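PDB 2QCV: putative 5-dehydro-2-deoxygluconokinase from Bacillus halodurans C-125, which probably catalyses the ATP-dependent phosphorylation of 5-dehydro-2-deoxy-D-gluconate to its 6-phosphate, a step of myo-inositol breakdown. Local coordinates for residues I17-I22 with Q119-L124; I67-H72 with L90-E95; L142-T147 with V170-E175; F174-R179 with D201-T206. All coordinates share one frame; numbering follows the deposited sequence.

Interaction 1. Residues I17-I22 with Q119-L124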
loop_
_atom_site.group_PDB
_atom_site.type_symbol
_atom_site.label_atom_id
_atom_site.label_comp_id
_atom_site.label_asym_id
_atom_site.label_seq_id
_atom_site.Cartn_x
_atom_site.Cartn_y
_atom_site.Cartn_z
ATOM N N ILE A 17 13.506 -23.933 1.156
ATOM C CA ILE A 17 13.365 -22.483 1.269
ATOM C C ILE A 17 11.929 -22.115 0.950
ATOM O O ILE A 17 11.358 -22.567 -0.034
ATOM C CB ILE A 17 14.384 -21.703 0.363
ATOM C CG1 ILE A 17 14.229 -20.192 0.489
ATOM C CG2 ILE A 17 14.320 -22.137 -1.096
ATOM C CD1 ILE A 17 15.472 -19.394 0.019
ATOM N N GLY A 18 11.357 -21.305 1.845
ATOM C CA GLY A 18 10.072 -20.670 1.615
ATOM C C GLY A 18 9.244 -20.642 2.894
ATOM O O GLY A 18 9.715 -20.182 3.927
ATOM N N ARG A 19 7.998 -21.108 2.784
ATOM C CA ARG A 19 6.981 -20.921 3.829
ATOM C C ARG A 19 6.947 -22.013 4.881
ATOM O O ARG A 19 6.812 -23.215 4.566
ATOM C CB ARG A 19 5.586 -20.872 3.191
ATOM C CG ARG A 19 4.437 -20.794 4.178
ATOM C CD ARG A 19 3.118 -20.483 3.412
ATOM N NE ARG A 19 3.178 -19.098 2.959
ATOM C CZ ARG A 19 2.492 -18.574 1.944
ATOM N NH1 ARG A 19 1.603 -19.296 1.263
ATOM N NH2 ARG A 19 2.684 -17.297 1.645
ATOM N N ALA A 20 6.959 -21.568 6.136
ATOM C CA ALA A 20 6.547 -22.367 7.282
ATOM C C ALA A 20 5.452 -21.557 7.962
ATOM O O ALA A 20 5.667 -20.388 8.331
ATOM C CB ALA A 20 7.696 -22.634 8.237
ATOM N N CYS A 21 4.247 -22.124 8.043
ATOM C CA CYS A 21 3.140 -21.369 8.588
ATOM C C CYS A 21 2.320 -22.241 9.546
ATOM O O CYS A 21 2.765 -23.290 9.984
ATOM C CB CYS A 21 2.299 -20.812 7.436
ATOM S SG CYS A 21 1.563 -22.046 6.479
ATOM N N ILE A 22 1.146 -21.752 9.906
ATOM C CA ILE A 22 0.221 -22.480 10.777
ATOM C C ILE A 22 -0.923 -23.043 9.963
ATOM O O ILE A 22 -1.604 -22.324 9.224
ATOM C CB ILE A 22 -0.349 -21.563 11.857
ATOM C CG1 ILE A 22 0.799 -21.023 12.738
ATOM C CG2 ILE A 22 -1.428 -22.316 12.752
ATOM C CD1 ILE A 22 1.514 -22.135 13.494
ATOM N N GLN A 119 -1.876 -12.437 3.064
ATOM C CA GLN A 119 -1.426 -11.076 2.738
ATOM C C GLN A 119 -0.339 -10.552 3.677
ATOM O O GLN A 119 -0.511 -10.491 4.902
ATOM C CB GLN A 119 -2.593 -10.072 2.688
ATOM C CG GLN A 119 -2.147 -8.601 2.661
ATOM C CD GLN A 119 -3.290 -7.622 2.603
ATOM O OE1 GLN A 119 -4.128 -7.719 1.724
ATOM N NE2 GLN A 119 -3.328 -6.667 3.540
ATOM N N ASP A 120 0.788 -10.138 3.095
ATOM C CA ASP A 120 1.883 -9.543 3.872
ATOM C C ASP A 120 2.324 -10.417 5.020
ATOM O O ASP A 120 2.715 -9.935 6.086
ATOM C CB ASP A 120 1.514 -8.147 4.369
ATOM C CG ASP A 120 1.432 -7.154 3.236
ATOM O OD1 ASP A 120 2.243 -7.257 2.281
ATOM O OD2 ASP A 120 0.552 -6.284 3.285
ATOM N N VAL A 121 2.309 -11.714 4.786
ATOM C CA VAL A 121 2.739 -12.639 5.820
ATOM C C VAL A 121 4.264 -12.669 5.914
ATOM O O VAL A 121 4.968 -12.340 4.929
ATOM C CB VAL A 121 2.105 -14.055 5.649
ATOM C CG1 VAL A 121 0.625 -13.966 5.934
ATOM C CG2 VAL A 121 2.432 -14.773 4.314
ATOM N N ALA A 122 4.761 -13.033 7.100
ATOM C CA ALA A 122 6.177 -13.032 7.400
ATOM C C ALA A 122 7.008 -13.807 6.360
ATOM O O ALA A 122 8.093 -13.367 6.003
ATOM C CB ALA A 122 6.428 -13.580 8.804
ATOM N N ASP A 123 6.537 -14.968 5.907
ATOM C CA ASP A 123 7.395 -15.798 5.038
ATOM C C ASP A 123 7.755 -15.131 3.712
ATOM O O ASP A 123 8.767 -15.474 3.115
ATOM C CB ASP A 123 6.841 -17.181 4.831
ATOM C CG ASP A 123 5.529 -17.195 4.050
ATOM O OD1 ASP A 123 5.567 -17.063 2.821
ATOM O OD2 ASP A 123 4.487 -17.444 4.670
ATOM N N LEU A 124 6.931 -14.179 3.291
ATOM C CA LEU A 124 7.132 -13.480 2.030
ATOM C C LEU A 124 8.163 -12.367 2.146
ATOM O O LEU A 124 8.601 -11.865 1.125
ATOM C CB LEU A 124 5.802 -12.917 1.507
ATOM C CG LEU A 124 4.740 -13.963 1.116
ATOM C CD1 LEU A 124 3.414 -13.237 0.722
ATOM C CD2 LEU A 124 5.257 -14.848 0.027
HETATM O O HOH W 1 10.224 -17.489 4.235
#

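Interaction 2. Residues I67-H72 with L90-E95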
loop_
_atom_site.group_PDB
_atom_site.type_symbol
_atom_site.label_atom_id
_atom_site.label_comp_id
_atom_site.label_asym_id
_atom_site.label_seq_id
_atom_site.Cartn_x
_atom_site.Cartn_y
_atom_site.Cartn_z
ATOM N N ILE A 67 9.951 -16.182 9.904
ATOM C CA ILE A 67 8.857 -16.463 10.837
ATOM C C ILE A 67 8.506 -15.193 11.648
ATOM O O ILE A 67 9.324 -14.291 11.810
ATOM C CB ILE A 67 9.210 -17.636 11.803
ATOM C CG1 ILE A 67 10.481 -17.346 12.612
ATOM C CG2 ILE A 67 9.314 -18.965 11.039
ATOM C CD1 ILE A 67 10.837 -18.368 13.742
ATOM N N ALA A 68 7.284 -15.139 12.154
ATOM C CA ALA A 68 6.795 -13.994 12.946
ATOM C C ALA A 68 7.440 -13.978 14.334
ATOM O O ALA A 68 7.843 -15.005 14.875
ATOM C CB ALA A 68 5.250 -14.070 13.062
ATOM N N ASP A 69 7.555 -12.795 14.890
ATOM C CA ASP A 69 8.043 -12.595 16.252
ATOM C C ASP A 69 6.896 -12.685 17.223
ATOM O O ASP A 69 6.514 -11.684 17.855
ATOM C CB ASP A 69 8.677 -11.223 16.325
ATOM C CG ASP A 69 9.437 -10.990 17.598
ATOM O OD1 ASP A 69 9.808 -11.966 18.279
ATOM O OD2 ASP A 69 9.634 -9.812 17.913
ATOM N N ASP A 70 6.355 -13.876 17.347
ATOM C CA ASP A 70 5.201 -14.131 18.188
ATOM C C ASP A 70 5.061 -15.612 18.492
ATOM O O ASP A 70 5.923 -16.428 18.117
ATOM C CB ASP A 70 3.927 -13.542 17.563
ATOM C CG ASP A 70 3.503 -14.216 16.257
ATOM O OD1 ASP A 70 3.765 -15.401 15.993
ATOM O OD2 ASP A 70 2.853 -13.518 15.456
ATOM N N GLN A 71 3.974 -15.972 19.177
ATOM C CA GLN A 71 3.763 -17.372 19.591
ATOM C C GLN A 71 3.613 -18.339 18.441
ATOM O O GLN A 71 3.954 -19.512 18.568
ATOM C CB GLN A 71 2.558 -17.512 20.510
ATOM C CG GLN A 71 2.685 -16.690 21.795
ATOM C CD GLN A 71 2.077 -15.322 21.705
ATOM O OE1 GLN A 71 2.161 -14.660 20.681
ATOM N NE2 GLN A 71 1.475 -14.862 22.821
ATOM N N HIS A 72 3.104 -17.882 17.306
ATOM C CA HIS A 72 3.017 -18.788 16.183
ATOM C C HIS A 72 4.419 -19.060 15.577
ATOM O O HIS A 72 4.767 -20.203 15.306
ATOM C CB HIS A 72 2.055 -18.244 15.130
ATOM C CG HIS A 72 0.613 -18.373 15.502
ATOM N ND1 HIS A 72 0.162 -19.263 16.450
ATOM C CD2 HIS A 72 -0.490 -17.772 14.995
ATOM C CE1 HIS A 72 -1.152 -19.161 16.557
ATOM N NE2 HIS A 72 -1.575 -18.280 15.669
ATOM N N LEU A 90 16.275 -19.972 10.297
ATOM C CA LEU A 90 14.992 -19.341 10.402
ATOM C C LEU A 90 15.265 -17.938 10.896
ATOM O O LEU A 90 16.004 -17.741 11.859
ATOM C CB LEU A 90 14.100 -20.048 11.383
ATOM C CG LEU A 90 13.549 -21.386 11.024
ATOM C CD1 LEU A 90 12.487 -21.766 12.101
ATOM C CD2 LEU A 90 12.944 -21.362 9.651
ATOM N N VAL A 91 14.723 -16.952 10.221
ATOM C CA VAL A 91 14.948 -15.574 10.611
ATOM C C VAL A 91 13.659 -15.003 11.176
ATOM O O VAL A 91 12.578 -15.206 10.624
ATOM C CB VAL A 91 15.507 -14.720 9.432
ATOM C CG1 VAL A 91 14.678 -14.881 8.179
ATOM C CG2 VAL A 91 15.606 -13.229 9.816
ATOM N N VAL A 92 13.774 -14.257 12.267
ATOM C CA VAL A 92 12.580 -13.661 12.882
ATOM C C VAL A 92 12.307 -12.276 12.303
ATOM O O VAL A 92 13.160 -11.385 12.283
ATOM C CB VAL A 92 12.683 -13.607 14.395
ATOM C CG1 VAL A 92 11.424 -12.982 15.014
ATOM C CG2 VAL A 92 12.920 -14.974 14.928
ATOM N N ASP A 93 11.107 -12.113 11.784
ATOM C CA ASP A 93 10.658 -10.860 11.197
ATOM C C ASP A 93 10.607 -9.796 12.281
ATOM O O ASP A 93 10.109 -10.047 13.368
ATOM C CB ASP A 93 9.271 -11.048 10.604
ATOM C CG ASP A 93 8.705 -9.782 9.982
ATOM O OD1 ASP A 93 8.068 -8.972 10.690
ATOM O OD2 ASP A 93 8.865 -9.604 8.756
ATOM N N GLN A 94 11.142 -8.625 11.978
ATOM C CA GLN A 94 11.196 -7.530 12.953
ATOM C C GLN A 94 10.312 -6.350 12.546
ATOM O O GLN A 94 10.511 -5.249 13.073
ATOM C CB GLN A 94 12.648 -7.034 13.149
ATOM C CG GLN A 94 13.671 -8.091 13.607
ATOM C CD GLN A 94 13.375 -8.675 14.989
ATOM O OE1 GLN A 94 12.846 -8.001 15.872
ATOM N NE2 GLN A 94 13.723 -9.939 15.175
ATOM N N GLU A 95 9.348 -6.572 11.648
ATOM C CA GLU A 95 8.512 -5.526 11.101
ATOM C C GLU A 95 7.016 -5.771 11.395
ATOM O O GLU A 95 6.158 -5.142 10.782
ATOM C CB GLU A 95 8.691 -5.352 9.578
ATOM C CG GLU A 95 10.093 -5.157 8.974
ATOM C CD GLU A 95 10.054 -5.194 7.388
ATOM O OE1 GLU A 95 9.526 -4.225 6.797
ATOM O OE2 GLU A 95 10.520 -6.193 6.722
HETATM O O HOH W 2 6.543 -10.617 13.204
#

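Interaction 3. Residues L142-T147 with V170-E175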
loop_
_atom_site.group_PDB
_atom_site.type_symbol
_atom_site.label_atom_id
_atom_site.label_comp_id
_atom_site.label_asym_id
_atom_site.label_seq_id
_atom_site.Cartn_x
_atom_site.Cartn_y
_atom_site.Cartn_z
ATOM N N LEU A 142 18.806 -28.500 -2.564
ATOM C CA LEU A 142 18.010 -27.330 -2.210
ATOM C C LEU A 142 16.626 -27.526 -2.785
ATOM O O LEU A 142 16.467 -27.677 -3.990
ATOM C CB LEU A 142 18.615 -26.035 -2.757
ATOM C CG LEU A 142 17.810 -24.738 -2.481
ATOM C CD1 LEU A 142 17.958 -24.331 -0.982
ATOM C CD2 LEU A 142 18.189 -23.602 -3.424
ATOM N N LEU A 143 15.631 -27.550 -1.916
ATOM C CA LEU A 143 14.248 -27.703 -2.334
ATOM C C LEU A 143 13.617 -26.301 -2.371
ATOM O O LEU A 143 13.541 -25.593 -1.369
ATOM C CB LEU A 143 13.494 -28.625 -1.357
ATOM C CG LEU A 143 12.036 -29.039 -1.673
ATOM C CD1 LEU A 143 11.040 -27.891 -1.689
ATOM C CD2 LEU A 143 11.931 -29.836 -2.938
ATOM N N VAL A 144 13.196 -25.914 -3.546
ATOM C CA VAL A 144 12.546 -24.627 -3.791
ATOM C C VAL A 144 11.060 -24.871 -4.016
ATOM O O VAL A 144 10.711 -25.721 -4.837
ATOM C CB VAL A 144 13.130 -24.008 -5.047
ATOM C CG1 VAL A 144 12.346 -22.725 -5.431
ATOM C CG2 VAL A 144 14.664 -23.757 -4.843
ATOM N N SER A 145 10.193 -24.214 -3.259
ATOM C CA SER A 145 8.765 -24.311 -3.529
ATOM C C SER A 145 8.300 -23.102 -4.365
ATOM O O SER A 145 8.735 -21.939 -4.168
ATOM C CB SER A 145 7.940 -24.529 -2.232
ATOM O OG SER A 145 8.129 -25.852 -1.685
ATOM N N GLY A 146 7.432 -23.386 -5.329
ATOM C CA GLY A 146 6.922 -22.364 -6.219
ATOM C C GLY A 146 6.247 -21.170 -5.576
ATOM O O GLY A 146 6.361 -20.047 -6.077
ATOM N N THR A 147 5.534 -21.385 -4.477
ATOM C CA THR A 147 4.793 -20.284 -3.873
ATOM C C THR A 147 5.731 -19.221 -3.314
ATOM O O THR A 147 5.363 -18.047 -3.225
ATOM C CB THR A 147 3.788 -20.791 -2.809
ATOM O OG1 THR A 147 2.845 -21.631 -3.476
ATOM C CG2 THR A 147 3.054 -19.649 -2.113
ATOM N N VAL A 170 25.178 -28.085 -5.265
ATOM C CA VAL A 170 24.004 -28.461 -4.503
ATOM C C VAL A 170 22.876 -28.631 -5.535
ATOM O O VAL A 170 22.579 -27.713 -6.305
ATOM C CB VAL A 170 23.645 -27.402 -3.467
ATOM C CG1 VAL A 170 22.371 -27.794 -2.719
ATOM C CG2 VAL A 170 24.818 -27.212 -2.476
ATOM N N LYS A 171 22.261 -29.808 -5.559
ATOM C CA LYS A 171 21.211 -30.109 -6.532
ATOM C C LYS A 171 19.939 -29.290 -6.213
ATOM O O LYS A 171 19.467 -29.298 -5.071
ATOM C CB LYS A 171 20.886 -31.594 -6.493
ATOM C CG LYS A 171 20.078 -32.097 -7.676
ATOM C CD LYS A 171 20.171 -33.645 -7.864
ATOM C CE LYS A 171 21.591 -34.244 -8.115
ATOM N NZ LYS A 171 22.246 -33.888 -9.433
ATOM N N VAL A 172 19.384 -28.626 -7.226
ATOM C CA VAL A 172 18.198 -27.745 -7.071
ATOM C C VAL A 172 16.981 -28.533 -7.489
ATOM O O VAL A 172 16.903 -29.010 -8.634
ATOM C CB VAL A 172 18.339 -26.432 -7.877
ATOM C CG1 VAL A 172 17.025 -25.568 -7.838
ATOM C CG2 VAL A 172 19.556 -25.617 -7.332
ATOM N N VAL A 173 16.095 -28.719 -6.518
ATOM C CA VAL A 173 14.848 -29.420 -6.707
ATOM C C VAL A 173 13.701 -28.428 -6.621
ATOM O O VAL A 173 13.500 -27.744 -5.587
ATOM C CB VAL A 173 14.645 -30.571 -5.660
ATOM C CG1 VAL A 173 13.315 -31.304 -5.950
ATOM C CG2 VAL A 173 15.841 -31.537 -5.575
ATOM N N PHE A 174 12.948 -28.315 -7.712
ATOM C CA PHE A 174 11.870 -27.334 -7.805
ATOM C C PHE A 174 10.544 -28.072 -7.698
ATOM O O PHE A 174 10.192 -28.856 -8.583
ATOM C CB PHE A 174 11.976 -26.574 -9.142
ATOM C CG PHE A 174 10.979 -25.439 -9.321
ATOM C CD1 PHE A 174 10.406 -24.728 -8.248
ATOM C CD2 PHE A 174 10.622 -25.066 -10.618
ATOM C CE1 PHE A 174 9.526 -23.681 -8.509
ATOM C CE2 PHE A 174 9.743 -24.022 -10.867
ATOM C CZ PHE A 174 9.181 -23.364 -9.824
ATOM N N GLU A 175 9.827 -27.791 -6.605
ATOM C CA GLU A 175 8.510 -28.332 -6.365
ATOM C C GLU A 175 7.485 -27.286 -6.756
ATOM O O GLU A 175 7.422 -26.208 -6.162
ATOM C CB GLU A 175 8.392 -28.740 -4.894
ATOM C CG GLU A 175 7.596 -29.999 -4.672
ATOM C CD GLU A 175 6.148 -29.836 -4.965
ATOM O OE1 GLU A 175 5.656 -28.695 -4.943
ATOM O OE2 GLU A 175 5.483 -30.854 -5.182
#

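Interaction 4. Residues F174-R179 with D201-T206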
loop_
_atom_site.group_PDB
_atom_site.type_symbol
_atom_site.label_atom_id
_atom_site.label_comp_id
_atom_site.label_asym_id
_atom_site.label_seq_id
_atom_site.Cartn_x
_atom_site.Cartn_y
_atom_site.Cartn_z
ATOM N N PHE A 174 12.948 -28.315 -7.712
ATOM C CA PHE A 174 11.870 -27.334 -7.805
ATOM C C PHE A 174 10.544 -28.072 -7.698
ATOM O O PHE A 174 10.192 -28.856 -8.583
ATOM C CB PHE A 174 11.976 -26.574 -9.142
ATOM C CG PHE A 174 10.979 -25.439 -9.321
ATOM C CD1 PHE A 174 10.406 -24.728 -8.248
ATOM C CD2 PHE A 174 10.622 -25.066 -10.618
ATOM C CE1 PHE A 174 9.526 -23.681 -8.509
ATOM C CE2 PHE A 174 9.743 -24.022 -10.867
ATOM C CZ PHE A 174 9.181 -23.364 -9.824
ATOM N N GLU A 175 9.827 -27.791 -6.605
ATOM C CA GLU A 175 8.510 -28.332 -6.365
ATOM C C GLU A 175 7.485 -27.286 -6.756
ATOM O O GLU A 175 7.422 -26.208 -6.162
ATOM C CB GLU A 175 8.392 -28.740 -4.894
ATOM C CG GLU A 175 7.596 -29.999 -4.672
ATOM C CD GLU A 175 6.148 -29.836 -4.965
ATOM O OE1 GLU A 175 5.656 -28.695 -4.943
ATOM O OE2 GLU A 175 5.483 -30.854 -5.182
ATOM N N LEU A 176 6.627 -27.606 -7.728
ATOM C CA LEU A 176 5.844 -26.588 -8.376
ATOM C C LEU A 176 4.746 -25.997 -7.483
ATOM O O LEU A 176 4.494 -24.812 -7.612
ATOM C CB LEU A 176 5.264 -27.050 -9.732
ATOM C CG LEU A 176 6.269 -27.408 -10.846
ATOM C CD1 LEU A 176 5.540 -27.608 -12.207
ATOM C CD2 LEU A 176 7.330 -26.312 -10.977
ATOM N N ASP A 177 4.160 -26.765 -6.565
ATOM C CA ASP A 177 3.378 -26.196 -5.426
ATOM C C ASP A 177 2.523 -25.022 -5.849
ATOM O O ASP A 177 2.837 -23.926 -5.448
ATOM C CB ASP A 177 4.381 -25.638 -4.331
ATOM C CG ASP A 177 3.667 -24.926 -3.138
ATOM O OD1 ASP A 177 2.611 -25.447 -2.666
ATOM O OD2 ASP A 177 4.171 -23.841 -2.719
ATOM N N TYR A 178 1.481 -25.221 -6.664
ATOM C CA TYR A 178 0.736 -24.072 -7.221
ATOM C C TYR A 178 -0.432 -23.635 -6.326
ATOM O O TYR A 178 -1.334 -24.416 -6.050
ATOM C CB TYR A 178 0.217 -24.379 -8.632
ATOM C CG TYR A 178 -0.529 -23.252 -9.328
ATOM C CD1 TYR A 178 -0.011 -21.976 -9.367
ATOM C CD2 TYR A 178 -1.760 -23.476 -9.947
ATOM C CE1 TYR A 178 -0.699 -20.905 -9.995
ATOM C CE2 TYR A 178 -2.436 -22.440 -10.603
ATOM C CZ TYR A 178 -1.896 -21.156 -10.621
ATOM O OH TYR A 178 -2.547 -20.137 -11.260
ATOM N N ARG A 179 -0.414 -22.363 -5.939
ATOM C CA ARG A 179 -1.433 -21.731 -5.112
ATOM C C ARG A 179 -1.884 -20.483 -5.863
ATOM O O ARG A 179 -1.276 -19.430 -5.732
ATOM C CB ARG A 179 -0.839 -21.368 -3.764
ATOM C CG ARG A 179 -0.203 -22.532 -2.994
ATOM C CD ARG A 179 -1.232 -23.542 -2.533
ATOM N NE ARG A 179 -2.015 -23.013 -1.427
ATOM N N ASP A 201 17.654 -28.697 -11.417
ATOM C CA ASP A 201 18.152 -30.027 -11.746
ATOM C C ASP A 201 17.037 -31.076 -11.767
ATOM O O ASP A 201 17.012 -31.984 -12.608
ATOM C CB ASP A 201 19.224 -30.382 -10.715
ATOM C CG ASP A 201 20.363 -29.438 -10.764
ATOM O OD1 ASP A 201 20.944 -29.302 -11.849
ATOM O OD2 ASP A 201 20.680 -28.793 -9.754
ATOM N N ILE A 202 16.104 -30.918 -10.842
ATOM C CA ILE A 202 14.939 -31.801 -10.723
ATOM C C ILE A 202 13.716 -30.930 -10.576
ATOM O O ILE A 202 13.705 -30.006 -9.750
ATOM C CB ILE A 202 15.038 -32.755 -9.477
ATOM C CG1 ILE A 202 16.353 -33.552 -9.506
ATOM C CG2 ILE A 202 13.791 -33.654 -9.396
ATOM C CD1 ILE A 202 16.620 -34.432 -8.243
ATOM N N VAL A 203 12.676 -31.230 -11.351
ATOM C CA VAL A 203 11.413 -30.513 -11.279
ATOM C C VAL A 203 10.292 -31.503 -11.042
ATOM O O VAL A 203 10.197 -32.500 -11.765
ATOM C CB VAL A 203 11.126 -29.690 -12.575
ATOM C CG1 VAL A 203 9.908 -28.789 -12.374
ATOM C CG2 VAL A 203 12.360 -28.845 -12.930
ATOM N N ILE A 204 9.482 -31.237 -10.011
ATOM C CA ILE A 204 8.400 -32.139 -9.578
ATOM C C ILE A 204 7.110 -31.348 -9.519
ATOM O O ILE A 204 7.079 -30.314 -8.876
ATOM C CB ILE A 204 8.655 -32.710 -8.171
ATOM C CG1 ILE A 204 10.006 -33.436 -8.113
ATOM C CG2 ILE A 204 7.514 -33.647 -7.787
ATOM C CD1 ILE A 204 10.419 -33.890 -6.697
ATOM N N GLY A 205 6.057 -31.818 -10.178
ATOM C CA GLY A 205 4.777 -31.108 -10.182
ATOM C C GLY A 205 3.687 -31.949 -10.775
ATOM O O GLY A 205 3.970 -32.980 -11.395
ATOM N N THR A 206 2.444 -31.524 -10.574
ATOM C CA THR A 206 1.333 -32.134 -11.238
ATOM C C THR A 206 1.280 -31.673 -12.686
ATOM O O THR A 206 1.823 -30.626 -13.052
ATOM C CB THR A 206 -0.011 -31.786 -10.540
ATOM O OG1 THR A 206 -0.287 -30.386 -10.702
ATOM C CG2 THR A 206 0.020 -32.150 -9.051
#

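Interaction 1. Residues I17-I22 with Q119-L124
Arg-19 reaches out lengthwise and Asp-123 comes across it obliquely, so that the guanidinium and carboxylate planes stand 64° apart instead of meeting as a flat two-toothed pair. The strong half of this salt bridge is Arg-19 NE to Asp-123 OD2, 2.7 Å long and nearly straight at the hydrogen. OD2 lies close to the guanidinium plane, at its edge, yet NE comes to OD2 from above the carboxylate plane. The second half, Arg-19 NH2 to Asp-123 OD1 at 3.1 Å, is bent and weak. Torsions set up this grip: Arg-19 has CG anti to its backbone N and bends only at chi3 (-71°), while Asp-123 holds CG in the crowded position between N and carbonyl carbon (chi1 66°). The aliphatic part of Arg-19 takes part too, its CG lying 3.4 Å from Asp-123 OD2. In the PfkB-family fold of this chain, the contact fastens the turn between strands 12-17 and 21-26, where the main sheet gives way to the smaller one, to the loop that follows strand 111-117. Farther out, Val-121 CG2 and Leu-124 CD2 approach NH2 obliquely, the former at 3.7 Å. An alanine in place of Arg-19 would remove both charged bonds and would probably leave the buried Asp-123 carboxylate poorly compensated. Beside the ion pair, a water sits 2.8 Å from Gly-18 O and 2.7 Å from Asp-123 O, bridging the two backbones. Gly-18 itself has a backbone conformation that would jam a CB against the preceding carbonyl oxygen.

Interaction 2. Residues I67-H72 with L90-E95
Two backbone hydrogen bonds make the parallel pairing, both running nearly along the carbonyl axis: Ile-67 N gives to Val-91 O at 2.9 Å, and Asp-93 N gives to Ile-67 O at 2.8 Å. Ile-67 is thus gripped through both its polar backbone atoms, and Val-92, its bridge partner, adds a CA-H...O contact to the same carbonyl. Apolar packing follows on the face that carries Ile-67 and Val-92. Ile-67 holds CG1 in the crowded position between N and carbonyl carbon (chi1 58°), which brings CD1 to 4.1 Å from Leu-90 CD1, the two side chains crossing at about a right angle. CG1 of Ile-67 also meets CG2 of Val-92, while the other branch of Val-92, CG1, lies 3.5 Å from Asp-69 CB. The polar contacts are at the turns. Asp-93 OD1 accepts from Glu-95 N at 2.9 Å, forming an Asx turn, and OD2 bonds to His-97 ND1; a water accepts from Asp-69 N and gives weakly to OD1. Asp-70, at the N-cap of helix 71-82, takes a weak bond from His-72 N. Strand 61-67, helix 71-82 and strand 90-92 form a beta-alpha-beta unit at one edge of the main sheet. The chemistry implies a short pairing held chiefly by backbone bonds, with carboxylates tying down the turns where the strands end.

Interaction 3. Residues L142-T147 with V170-E175
Five backbone hydrogen bonds, each nearly along the carbonyl axis, join the two segments in parallel register. Leu-142 N gives to Lys-171 O at 2.7 Å, and Leu-142 O takes the N-H of Val-173. Next, Val-144 N gives to Val-173 O, and Val-144 O accepts from Glu-175 N at 2.9 Å. Gly-146 N, just past the strand, closes the series on Glu-175 O. Leu-143 turns its peptide groups the other way, bonding to Ile-15 and Ile-17 of strand 12-17. This is the beta-alpha-beta unit 139-145, 154-167, 171-175 at the heart of the Ribokinase-like sheet, and helix 154-167 covers the face bearing Leu-142, Val-144 and Val-172. On the face of Leu-143 and Val-173, Leu-143 CD2 packs 3.6 Å from Val-173 CG1. Phe-174 points its CG anti to the backbone N, putting the ring edge against Val-144 O, 3.6 Å from CD1, and Gly-146 CA, 3.7 Å from CE1. An alanine here in place of Phe-174 would remove this edge and would probably loosen packing around Gly-146. Among the polar side chains, Lys-171 NZ pairs with Glu-235, and Ser-145 OG has a weak bond to Ser-46.

Interaction 4. Residues F174-R179 with D201-T206
One face of the Phe-174 ring carries Leu-176 CD2, a methyl group 3.3 Å above the plane and displaced toward the rim. Val-203 CG1 approaches the ring obliquely, 4.2 Å from Phe-174 CD2, and the side chains of Phe-174 and Val-203 lie side by side pointing the same way. Outside the two segments, the ring of Tyr-193 meets that of Phe-174 edge-to-face. Leu-176 gets to its place with CG anti to the carbonyl carbon (chi1 -63°), which sets CD2 against Val-203 CG1 at 3.8 Å as well, so one methyl touches both the aromatic ring and the valine. Its other branch, CD1, rests 4.1 Å from Gly-205 CA. The space there is tight: a CB on Gly-205 would clash with this same CD1, so the bare backbone lets the leucine close down. Beneath the side chains, three backbone bonds hold the parallel pair. Phe-174 N gives to Ile-202 O at 2.8 Å, Phe-174 O accepts from Ile-204 N at 2.9 Å, and Leu-176 N gives to Ile-204 O at 3.0 Å. On the face of Glu-175 and Ile-204, the carboxylate has a long, weak ion pair with Lys-240 and a weak bond to a triethylene glycol, probably from the crystallisation liquor. At the end of strand 202-206, the Thr-206 side chain caps the N-terminus of helix 207-213. The contact joins strands 171-175 and 202-206 across the beta-alpha-beta crossover through helix 186-199, whose Val-196 and Ala-197 pack on Phe-174, while Phe-210 of helix 207-213 touches Leu-176 and Val-203.

In the fold
Interactions 2, 3 and 4 all belong to the nine-stranded main sheet: interaction 2 at its edge strand 90-92, interactions 3 and 4 on adjoining central strands. The last two share strand 171-175 through Phe-174 and Glu-175, have centres about 8 Å apart, and meet again where Thr-147 OG1 lies 2.7 Å from Asp-177 OD2, probably a hydrogen bond. Interaction 1 stands between, its centre about 10 Å from that of interaction 2 and 16 Å from that of interaction 3, linking the main sheet to the four-stranded one. Along the chain interaction 2 is nested within interaction 1, and 3 and 4 follow. Only interactions 1 and 2 touch the second subunit, while 3 and 4 build the main sheet's core.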